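PDB 1Z05: transcriptional regulator, ROK family from Vibrio cholerae O1 biovar eltor, which probably binds DNA as a transcriptional regulator of carbohydrate metabolism, like its homologue Mlc, and binds a zinc ion. Local coordinates for residues L246-V251 with G265-I270; V238-H243 with E359-G364; P177-S182 with H261-E266; I270-Q275 with G285-V290. All coordinates share one frame; numbering follows the deposited sequence.

Contact 1: L246-V251 with G265-I270; sequences LGAGIV and GELGHI. With ZN (zinc ion), chain B.
Leu267 lies against the start of strand 246-251, and its side chain can be followed atom by atom. CB sits 3.6 Å from Leu246 O, CG is 3.9 Å from Ala248 N, and CD1 reaches the peptide between Gly247 and Ala248 as well as Ala248 CB, at 4.1 Å. CG stands anti to the carbonyl carbon (chi1 -54°), which lays the branch along the strand. Two backbone bonds flank it. Leu267 N donates to Leu246 O, and Ala248 N donates to Gly265 O at 2.8 Å, arriving 43° out of that carbonyl's plane; with the Gly247-Glu266 pairing they form a single beta bridge between segments running nearly antiparallel (171°). Gly265 brings its CA to 3.4 Å from Ala248 O in a CA-H...O contact, an approach open to a residue without CB.

In the Glu266 conformer described, one of two, a water donates to OE1 at 2.7 Å and to Leu246 O, and accepts from Gly268 N, while OE2 is salt-bridged to Arg219. The loop thus runs beside the start of strand 246-252, in the C-terminal sheet, on to His269, whose ND1 binds the zinc ion at 2.1 Å. Backbone bonds, with a water shared by the Glu266 carboxylate, tie the loop to the strand just before the metal ligand.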
# COMPACT_ATOMS: atom_id res chain seq x y z
N LEU A 246 -2.95 -0.26 -19.43
CA LEU A 246 -2.72 0.91 -18.62
C LEU A 246 -2.58 0.47 -17.18
O LEU A 246 -3.44 -0.24 -16.66
CB LEU A 246 -3.86 1.93 -18.78
CG LEU A 246 -4.08 2.18 -20.27
CD1 LEU A 246 -5.41 1.60 -20.76
CD2 LEU A 246 -3.95 3.63 -20.59
N GLY A 247 -1.48 0.88 -16.57
CA GLY A 247 -1.14 0.45 -15.23
C GLY A 247 -0.46 1.56 -14.47
O GLY A 247 0.26 2.38 -15.06
N ALA A 248 -0.71 1.59 -13.17
CA ALA A 248 -0.02 2.51 -12.30
C ALA A 248 0.91 1.70 -11.40
O ALA A 248 0.49 0.70 -10.81
CB ALA A 248 -1.00 3.29 -11.47
N GLY A 249 2.16 2.13 -11.32
CA GLY A 249 3.11 1.58 -10.37
C GLY A 249 3.16 2.59 -9.25
O GLY A 249 3.62 3.72 -9.43
N ILE A 250 2.68 2.19 -8.08
CA ILE A 250 2.48 3.11 -6.96
C ILE A 250 3.59 2.93 -5.94
O ILE A 250 3.79 1.82 -5.40
CB ILE A 250 1.09 2.90 -6.32
CG1 ILE A 250 -0.01 3.18 -7.37
CG2 ILE A 250 0.90 3.79 -5.09
CD1 ILE A 250 -1.26 2.35 -7.19
N VAL A 251 4.32 4.01 -5.68
CA VAL A 251 5.33 4.02 -4.63
C VAL A 251 4.75 4.75 -3.42
O VAL A 251 4.34 5.91 -3.50
CB VAL A 251 6.68 4.64 -5.12
CG1 VAL A 251 7.73 4.66 -4.00
CG2 VAL A 251 7.22 3.87 -6.31
N GLY A 265 -2.68 -1.39 -8.77
CA GLY A 265 -2.57 -0.22 -9.63
C GLY A 265 -3.02 -0.43 -11.06
O GLY A 265 -2.88 0.47 -11.89
N GLU A 266 -3.57 -1.61 -11.37
CA GLU A 266 -4.07 -1.86 -12.72
C GLU A 266 -5.28 -0.96 -13.03
O GLU A 266 -6.27 -0.97 -12.30
CB GLU A 266 -4.41 -3.34 -12.92
CG GLU A 266 -3.19 -4.22 -13.14
CD GLU A 266 -2.29 -3.70 -14.26
OE1 GLU A 266 -2.77 -3.56 -15.41
OE2 GLU A 266 -1.10 -3.43 -13.99
N LEU A 267 -5.16 -0.20 -14.12
CA LEU A 267 -6.14 0.83 -14.49
C LEU A 267 -7.10 0.47 -15.62
O LEU A 267 -8.12 1.14 -15.81
CB LEU A 267 -5.42 2.13 -14.88
CG LEU A 267 -4.42 2.71 -13.88
CD1 LEU A 267 -3.71 3.87 -14.50
CD2 LEU A 267 -5.16 3.14 -12.63
N GLY A 268 -6.77 -0.56 -16.38
CA GLY A 268 -7.43 -0.81 -17.67
C GLY A 268 -8.91 -1.14 -17.63
O GLY A 268 -9.62 -0.95 -18.62
N HIS A 269 -9.38 -1.64 -16.49
CA HIS A 269 -10.79 -2.02 -16.37
C HIS A 269 -11.62 -1.12 -15.46
O HIS A 269 -12.74 -1.48 -15.08
CB HIS A 269 -10.94 -3.50 -16.08
CG HIS A 269 -10.25 -4.36 -17.10
ND1 HIS A 269 -10.82 -4.66 -18.32
CD2 HIS A 269 -9.01 -4.91 -17.11
CE1 HIS A 269 -9.97 -5.40 -19.02
NE2 HIS A 269 -8.87 -5.56 -18.31
N ILE A 270 -11.07 0.04 -15.12
CA ILE A 270 -11.85 1.11 -14.51
C ILE A 270 -12.81 1.64 -15.58
O ILE A 270 -12.38 2.01 -16.68
CB ILE A 270 -10.95 2.24 -13.95
CG1 ILE A 270 -10.04 1.70 -12.83
CG2 ILE A 270 -11.80 3.43 -13.46
CD1 ILE A 270 -8.88 2.64 -12.44
ZN ZN B . -12.71 -4.31 -19.24
O HOH W 1 -4.98 -2.99 -16.81

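Contact 2: V238-H243 with E359-G364; sequences VLISIH and EKILIG. With SO4 (sulfate ion), chain C.
Ile363 has CG1 anti to its carbonyl carbon (chi1 -54°), a torsion that carries CD1 over to Ile240 CB, 3.9 Å away, while CG2 is left to meet Ile242 CD1 at 3.6 Å, the two side chains crossing at a slant. On the other strand, Leu239 holds CG anti to its backbone N (chi1 168°) and rests CD1 on Leu362 CB, also at 3.9 Å. These side chains line two neighbouring parallel strands, 238-242 and 360-364, in the mixed five-stranded sheet of the C-terminal half of a ROK protein, a member of the ASKHA superfamily. Their axes run nearly parallel and approach to 4.6 Å.

Alternating donors and acceptors confirm the parallel pairing. Leu362 N donates to Val238 O, Ile240 N to Leu362 O, and Gly364 N to Ile240 O; the middle bond is the shortest, 2.7 Å between Ile240 N and Leu362 O, and almost straight. Val238, Ile240, Ile361 and Ile363 share one face; on it Val238 meets Val352, and Ile240 and Ile363 meet Ile349, of helix 332-356. Leu239 and Leu362 share the opposite face, turned to helix 217-228 through Trp221 and Glu225. The sheet is therefore sandwiched between helices. Ile361 CD1 reaches Val238 CB at 4.0 Å on the first of these faces.

Beyond the paired region, His243 meets a sulfate ion, probably from the crystallisation liquor, that Tyr119, Arg114 and Arg117 also hold. Its NE2 donates a weak bond to sulfate O2, 3.2 Å long and bent to 129°, with the oxygen at the ring edge.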
# COMPACT_ATOMS: atom_id res chain seq x y z
N VAL A 238 3.57 8.06 -8.39
CA VAL A 238 2.87 7.13 -9.24
C VAL A 238 3.47 7.20 -10.63
O VAL A 238 3.65 8.29 -11.18
CB VAL A 238 1.35 7.43 -9.29
CG1 VAL A 238 0.62 6.39 -10.16
CG2 VAL A 238 0.74 7.43 -7.88
N LEU A 239 3.82 6.04 -11.17
CA LEU A 239 4.23 5.91 -12.56
C LEU A 239 3.05 5.39 -13.36
O LEU A 239 2.49 4.33 -13.05
CB LEU A 239 5.43 4.96 -12.69
CG LEU A 239 5.81 4.51 -14.12
CD1 LEU A 239 6.41 5.63 -14.94
CD2 LEU A 239 6.75 3.32 -14.07
N ILE A 240 2.65 6.13 -14.40
CA ILE A 240 1.60 5.68 -15.29
C ILE A 240 2.19 5.11 -16.57
O ILE A 240 2.83 5.82 -17.36
CB ILE A 240 0.53 6.77 -15.60
CG1 ILE A 240 0.01 7.41 -14.30
CG2 ILE A 240 -0.59 6.20 -16.48
CD1 ILE A 240 -0.83 6.47 -13.41
N SER A 241 1.98 3.80 -16.75
CA SER A 241 2.46 3.08 -17.91
C SER A 241 1.35 2.98 -18.94
O SER A 241 0.29 2.41 -18.67
CB SER A 241 2.97 1.69 -17.51
OG SER A 241 3.29 0.91 -18.66
N ILE A 242 1.60 3.56 -20.11
CA ILE A 242 0.67 3.56 -21.21
C ILE A 242 1.30 2.79 -22.37
O ILE A 242 2.26 3.25 -22.99
CB ILE A 242 0.33 5.02 -21.66
CG1 ILE A 242 -0.09 5.86 -20.45
CG2 ILE A 242 -0.76 5.02 -22.76
CD1 ILE A 242 0.34 7.33 -20.53
N HIS A 243 0.77 1.59 -22.63
CA HIS A 243 1.27 0.71 -23.68
C HIS A 243 0.09 -0.14 -24.19
O HIS A 243 -0.96 0.42 -24.55
CB HIS A 243 2.44 -0.13 -23.16
CG HIS A 243 3.26 -0.76 -24.24
ND1 HIS A 243 3.25 -0.33 -25.55
CD2 HIS A 243 4.15 -1.79 -24.20
CE1 HIS A 243 4.08 -1.07 -26.27
NE2 HIS A 243 4.64 -1.96 -25.47
N GLU A 359 3.08 12.61 -4.31
CA GLU A 359 3.86 13.85 -4.42
C GLU A 359 4.38 14.07 -5.84
O GLU A 359 4.91 15.13 -6.15
CB GLU A 359 5.03 13.85 -3.44
CG GLU A 359 4.66 13.64 -1.98
CD GLU A 359 5.87 13.40 -1.11
OE1 GLU A 359 6.16 12.22 -0.80
OE2 GLU A 359 6.55 14.39 -0.76
N LYS A 360 4.22 13.07 -6.70
CA LYS A 360 4.71 13.17 -8.08
C LYS A 360 4.06 12.16 -9.01
O LYS A 360 3.80 11.02 -8.61
CB LYS A 360 6.24 13.00 -8.10
CG LYS A 360 6.92 13.71 -9.26
CD LYS A 360 8.42 13.68 -9.04
CE LYS A 360 9.15 14.40 -10.15
NZ LYS A 360 10.61 14.24 -9.98
N ILE A 361 3.81 12.58 -10.24
CA ILE A 361 3.25 11.72 -11.28
C ILE A 361 4.25 11.60 -12.42
O ILE A 361 4.68 12.61 -12.97
CB ILE A 361 1.90 12.25 -11.85
CG1 ILE A 361 0.88 12.54 -10.74
CG2 ILE A 361 1.33 11.28 -12.91
CD1 ILE A 361 0.52 11.35 -9.87
N LEU A 362 4.60 10.36 -12.77
CA LEU A 362 5.43 10.13 -13.96
C LEU A 362 4.62 9.42 -15.04
O LEU A 362 3.82 8.54 -14.74
CB LEU A 362 6.67 9.29 -13.65
CG LEU A 362 7.60 9.58 -12.47
CD1 LEU A 362 8.88 8.79 -12.62
CD2 LEU A 362 7.92 11.04 -12.35
N ILE A 363 4.88 9.80 -16.28
CA ILE A 363 4.25 9.20 -17.44
C ILE A 363 5.31 8.44 -18.25
O ILE A 363 6.37 8.98 -18.57
CB ILE A 363 3.57 10.30 -18.32
CG1 ILE A 363 2.58 11.14 -17.48
CG2 ILE A 363 2.88 9.68 -19.54
CD1 ILE A 363 1.33 10.37 -16.99
N GLY A 364 5.03 7.19 -18.56
CA GLY A 364 5.93 6.38 -19.36
C GLY A 364 5.24 5.77 -20.56
O GLY A 364 4.09 5.30 -20.46
S SO4 C . 6.70 -5.74 -25.47
O1 SO4 C . 7.87 -4.87 -25.49
O2 SO4 C . 5.53 -5.01 -25.02
O3 SO4 C . 6.50 -6.22 -26.84
O4 SO4 C . 6.93 -6.86 -24.56

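Contact 3: P177-S182 with H261-E266; sequences PGLVNS and HGNIGE
His261 O accepts a hydrogen bond from Val180 N at 2.9 Å, the one direct hydrogen bond between the two segments, with Leu179 CA adding a CA-H...O contact to the same oxygen at 3.3 Å. The short strand 179-181, which pairs with strand 186-189 as a two-stranded antiparallel hairpin, thereby meets the long loop that leads on to the zinc site. The bond is oblique: Val180 N stands 64° out of the carbonyl plane, so it does not follow a lone pair, and the N-H...O angle is 145°.

Leu179 supplies the apolar part. Its CB and CD2 both lie near His261 O, and CD2 continues to Asn263 CB at 3.8 Å, the two side chains passing at an angle. Leu179 CG is anti to the carbonyl carbon (chi1 -56°), which directs the branch along the loop. Asn263 also begins a type II turn through Glu266, closed by Glu266 N to Asn263 O at 3.2 Å.

The loop also touches the second subunit, where His261 and Asn263 pack on Asn357 of that chain. Gly178 O accepts from Asn216 as well. One water spans the two backbones, donating to Gly178 O at 3.3 Å and to Gly262 O at 3.1 Å.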
# COMPACT_ATOMS: atom_id res chain seq x y z
N PRO A 177 5.48 -8.62 -18.21
CA PRO A 177 4.07 -8.25 -17.99
C PRO A 177 3.30 -9.43 -17.38
O PRO A 177 3.77 -10.57 -17.46
CB PRO A 177 3.56 -7.96 -19.41
CG PRO A 177 4.46 -8.80 -20.31
CD PRO A 177 5.81 -8.76 -19.64
N GLY A 178 2.14 -9.17 -16.78
CA GLY A 178 1.30 -10.25 -16.27
C GLY A 178 1.17 -10.33 -14.76
O GLY A 178 1.64 -9.45 -14.05
N LEU A 179 0.53 -11.39 -14.28
CA LEU A 179 0.35 -11.58 -12.83
C LEU A 179 1.54 -12.33 -12.25
O LEU A 179 1.84 -13.46 -12.65
CB LEU A 179 -0.96 -12.31 -12.52
CG LEU A 179 -2.28 -11.72 -13.03
CD1 LEU A 179 -3.47 -12.58 -12.57
CD2 LEU A 179 -2.48 -10.27 -12.60
N VAL A 180 2.22 -11.70 -11.31
CA VAL A 180 3.47 -12.23 -10.77
C VAL A 180 3.44 -12.19 -9.24
O VAL A 180 3.17 -11.15 -8.64
CB VAL A 180 4.71 -11.45 -11.33
CG1 VAL A 180 6.02 -11.96 -10.72
CG2 VAL A 180 4.75 -11.49 -12.87
N ASN A 181 3.69 -13.35 -8.64
CA ASN A 181 3.95 -13.42 -7.20
C ASN A 181 5.46 -13.34 -6.98
O ASN A 181 6.19 -14.31 -7.22
CB ASN A 181 3.36 -14.71 -6.61
CG ASN A 181 3.48 -14.76 -5.08
OD1 ASN A 181 4.47 -14.33 -4.50
ND2 ASN A 181 2.45 -15.30 -4.44
N SER A 182 5.91 -12.17 -6.54
CA SER A 182 7.33 -11.88 -6.34
C SER A 182 7.97 -12.67 -5.19
O SER A 182 9.10 -13.14 -5.31
CB SER A 182 7.54 -10.38 -6.09
OG SER A 182 7.58 -9.70 -7.32
N HIS A 261 -0.29 -10.66 -6.48
CA HIS A 261 -0.33 -10.95 -7.92
C HIS A 261 0.37 -9.88 -8.76
O HIS A 261 0.30 -9.91 -9.99
CB HIS A 261 -1.78 -11.15 -8.39
CG HIS A 261 -2.50 -12.29 -7.73
ND1 HIS A 261 -3.87 -12.33 -7.60
CD2 HIS A 261 -2.03 -13.43 -7.16
CE1 HIS A 261 -4.22 -13.45 -6.98
NE2 HIS A 261 -3.12 -14.13 -6.70
N GLY A 262 1.07 -8.95 -8.10
CA GLY A 262 1.84 -7.92 -8.79
C GLY A 262 0.99 -7.00 -9.65
O GLY A 262 1.47 -6.49 -10.67
N ASN A 263 -0.26 -6.80 -9.24
CA ASN A 263 -1.25 -6.10 -10.04
C ASN A 263 -1.89 -4.90 -9.33
O ASN A 263 -2.90 -4.35 -9.81
CB ASN A 263 -2.34 -7.08 -10.49
CG ASN A 263 -3.10 -7.70 -9.31
OD1 ASN A 263 -2.71 -7.54 -8.15
ND2 ASN A 263 -4.16 -8.43 -9.62
N ILE A 264 -1.32 -4.48 -8.20
CA ILE A 264 -1.83 -3.28 -7.53
C ILE A 264 -1.60 -2.08 -8.43
O ILE A 264 -0.48 -1.79 -8.83
CB ILE A 264 -1.21 -3.05 -6.11
CG1 ILE A 264 -1.42 -4.26 -5.19
CG2 ILE A 264 -1.76 -1.77 -5.47
CD1 ILE A 264 -2.86 -4.58 -4.89
N GLY A 265 -2.68 -1.39 -8.77
CA GLY A 265 -2.57 -0.22 -9.63
C GLY A 265 -3.02 -0.43 -11.06
O GLY A 265 -2.88 0.47 -11.89
N GLU A 266 -3.57 -1.61 -11.37
CA GLU A 266 -4.07 -1.86 -12.72
C GLU A 266 -5.28 -0.96 -13.03
O GLU A 266 -6.27 -0.97 -12.30
CB GLU A 266 -4.41 -3.34 -12.92
CG GLU A 266 -3.19 -4.22 -13.14
CD GLU A 266 -2.29 -3.70 -14.26
OE1 GLU A 266 -2.77 -3.56 -15.41
OE2 GLU A 266 -1.10 -3.43 -13.99
O HOH W 2 -0.24 -6.92 -13.25

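Contact 4: I270-Q275 with G285-V290; sequences IQIDPQ and GCLETV. With ZN (zinc ion), chain B.
Gln271 and Cys286 pair their backbones in a single beta bridge, and three N-H...O bonds surround it. Leu287 N donates to Ile270 O at 2.8 Å. Gly285 O accepts twice: from Ile272 N at 2.9 Å, tilted 27° from the carbonyl plane, and from Asp273 N at 3.2 Å, in that plane and on a lone pair. Gly285, at positive phi (80°), presses its CA to 3.1 Å from Asp273 O, a CA-H...O approach for which a residue without a side chain is suited.

Ile272 is the central side chain. Its CG1 lies between the backbone N and the carbonyl carbon (chi1 38°), which swings the branch over the second segment: CG1 comes to 3.5 Å from Leu287 CA, and CD1 meets Val290 CG2 tip to tip, also at 3.5 Å. Both pairs are closely pressed, a sign of tight packing. Tyr344 of helix 332-356 touches both Ile272 and Val290.

Cys286 O accepts from Thr289 N and from Thr289 OG1, the latter at 2.6 Å. Cys286 SG binds the zinc ion at 2.3 Å, with His269, Cys279 and Cys281 completing the site. This fully protein-ligated set of three cysteines and one histidine is consistent with a structural rather than catalytic zinc, and the bridge fixes the backbone of the ligand-bearing turn against the chain leaving His269.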
# COMPACT_ATOMS: atom_id res chain seq x y z
N ILE A 270 -11.07 0.04 -15.12
CA ILE A 270 -11.85 1.11 -14.51
C ILE A 270 -12.81 1.64 -15.58
O ILE A 270 -12.38 2.01 -16.68
CB ILE A 270 -10.95 2.24 -13.95
CG1 ILE A 270 -10.04 1.70 -12.83
CG2 ILE A 270 -11.80 3.43 -13.46
CD1 ILE A 270 -8.88 2.64 -12.44
N GLN A 271 -14.10 1.66 -15.26
CA GLN A 271 -15.11 2.21 -16.17
C GLN A 271 -14.98 3.73 -16.24
O GLN A 271 -15.17 4.41 -15.25
CB GLN A 271 -16.53 1.81 -15.75
CG GLN A 271 -17.55 2.07 -16.85
CD GLN A 271 -18.96 1.79 -16.41
OE1 GLN A 271 -19.56 2.56 -15.68
NE2 GLN A 271 -19.52 0.67 -16.89
N ILE A 272 -14.61 4.25 -17.41
CA ILE A 272 -14.47 5.71 -17.58
C ILE A 272 -15.57 6.29 -18.46
O ILE A 272 -15.78 7.51 -18.48
CB ILE A 272 -13.06 6.14 -18.12
CG1 ILE A 272 -12.52 5.16 -19.16
CG2 ILE A 272 -12.06 6.33 -16.97
CD1 ILE A 272 -13.11 5.33 -20.52
N ASP A 273 -16.27 5.42 -19.18
CA ASP A 273 -17.44 5.82 -19.97
C ASP A 273 -18.61 4.87 -19.70
O ASP A 273 -18.62 3.74 -20.19
CB ASP A 273 -17.11 5.88 -21.47
CG ASP A 273 -18.29 6.37 -22.32
OD1 ASP A 273 -19.26 6.94 -21.75
OD2 ASP A 273 -18.25 6.18 -23.55
N PRO A 274 -19.61 5.35 -18.94
CA PRO A 274 -20.80 4.56 -18.59
C PRO A 274 -21.54 3.98 -19.81
O PRO A 274 -22.09 2.87 -19.73
CB PRO A 274 -21.70 5.57 -17.86
CG PRO A 274 -21.14 6.93 -18.21
CD PRO A 274 -19.67 6.70 -18.36
N GLN A 275 -21.54 4.72 -20.92
CA GLN A 275 -22.18 4.28 -22.16
C GLN A 275 -21.14 4.02 -23.27
O GLN A 275 -21.24 4.59 -24.36
CB GLN A 275 -23.21 5.32 -22.65
CG GLN A 275 -23.93 6.14 -21.56
CD GLN A 275 -24.84 5.31 -20.66
OE1 GLN A 275 -25.07 5.68 -19.51
NE2 GLN A 275 -25.34 4.19 -21.17
N GLY A 285 -17.18 0.20 -21.43
CA GLY A 285 -16.63 1.51 -21.08
C GLY A 285 -15.34 1.54 -20.28
O GLY A 285 -14.97 2.58 -19.73
N CYS A 286 -14.64 0.40 -20.23
CA CYS A 286 -13.34 0.27 -19.56
C CYS A 286 -12.32 1.24 -20.15
O CYS A 286 -12.38 1.57 -21.34
CB CYS A 286 -12.83 -1.17 -19.67
SG CYS A 286 -13.89 -2.41 -18.87
N LEU A 287 -11.38 1.71 -19.33
CA LEU A 287 -10.31 2.58 -19.81
C LEU A 287 -9.56 2.00 -21.03
O LEU A 287 -9.23 2.72 -21.96
CB LEU A 287 -9.32 2.93 -18.69
CG LEU A 287 -8.16 3.87 -19.02
CD1 LEU A 287 -8.65 5.29 -19.37
CD2 LEU A 287 -7.17 3.93 -17.86
N GLU A 288 -9.29 0.70 -21.03
CA GLU A 288 -8.52 0.17 -22.16
C GLU A 288 -9.27 0.14 -23.51
O GLU A 288 -8.64 -0.07 -24.55
CB GLU A 288 -7.81 -1.15 -21.82
CG GLU A 288 -8.67 -2.36 -21.70
CD GLU A 288 -7.81 -3.61 -21.59
OE1 GLU A 288 -6.81 -3.60 -20.82
OE2 GLU A 288 -8.12 -4.59 -22.28
N THR A 289 -10.58 0.39 -23.49
CA THR A 289 -11.36 0.50 -24.72
C THR A 289 -11.10 1.82 -25.45
O THR A 289 -11.47 1.98 -26.62
CB THR A 289 -12.89 0.36 -24.49
OG1 THR A 289 -13.38 1.48 -23.73
CG2 THR A 289 -13.22 -0.94 -23.77
N VAL A 290 -10.48 2.78 -24.76
CA VAL A 290 -10.23 4.10 -25.33
C VAL A 290 -8.76 4.53 -25.23
O VAL A 290 -8.37 5.53 -25.83
CB VAL A 290 -11.14 5.21 -24.68
CG1 VAL A 290 -12.61 4.93 -24.89
CG2 VAL A 290 -10.84 5.37 -23.18
ZN ZN B . -12.71 -4.31 -19.24

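In the fold
Contacts 1 and 2 lie in the same sheet, their centres 9 Å apart: strands 237-242 and 246-252 are neighbours, with Gly249 N 2.8 Å from Leu239 O, probably a hydrogen bond. Contact 1 passes into contact 4 through the shared Ile270, and Gly268 O lies 2.9 Å from Glu288 N, a probable hydrogen bond. Between them they supply His269 and Cys286 to one zinc ion. Contact 3 shares Gly265 and Glu266 with contact 1, 10 Å centre to centre, and carries the same loop to the hairpin at 179-181. Contacts 2 and 4 do not touch, their nearest atoms being about 7 Å apart. Contacts 1, 3 and 4 each have several residues near the second subunit, contact 2 only Glu359.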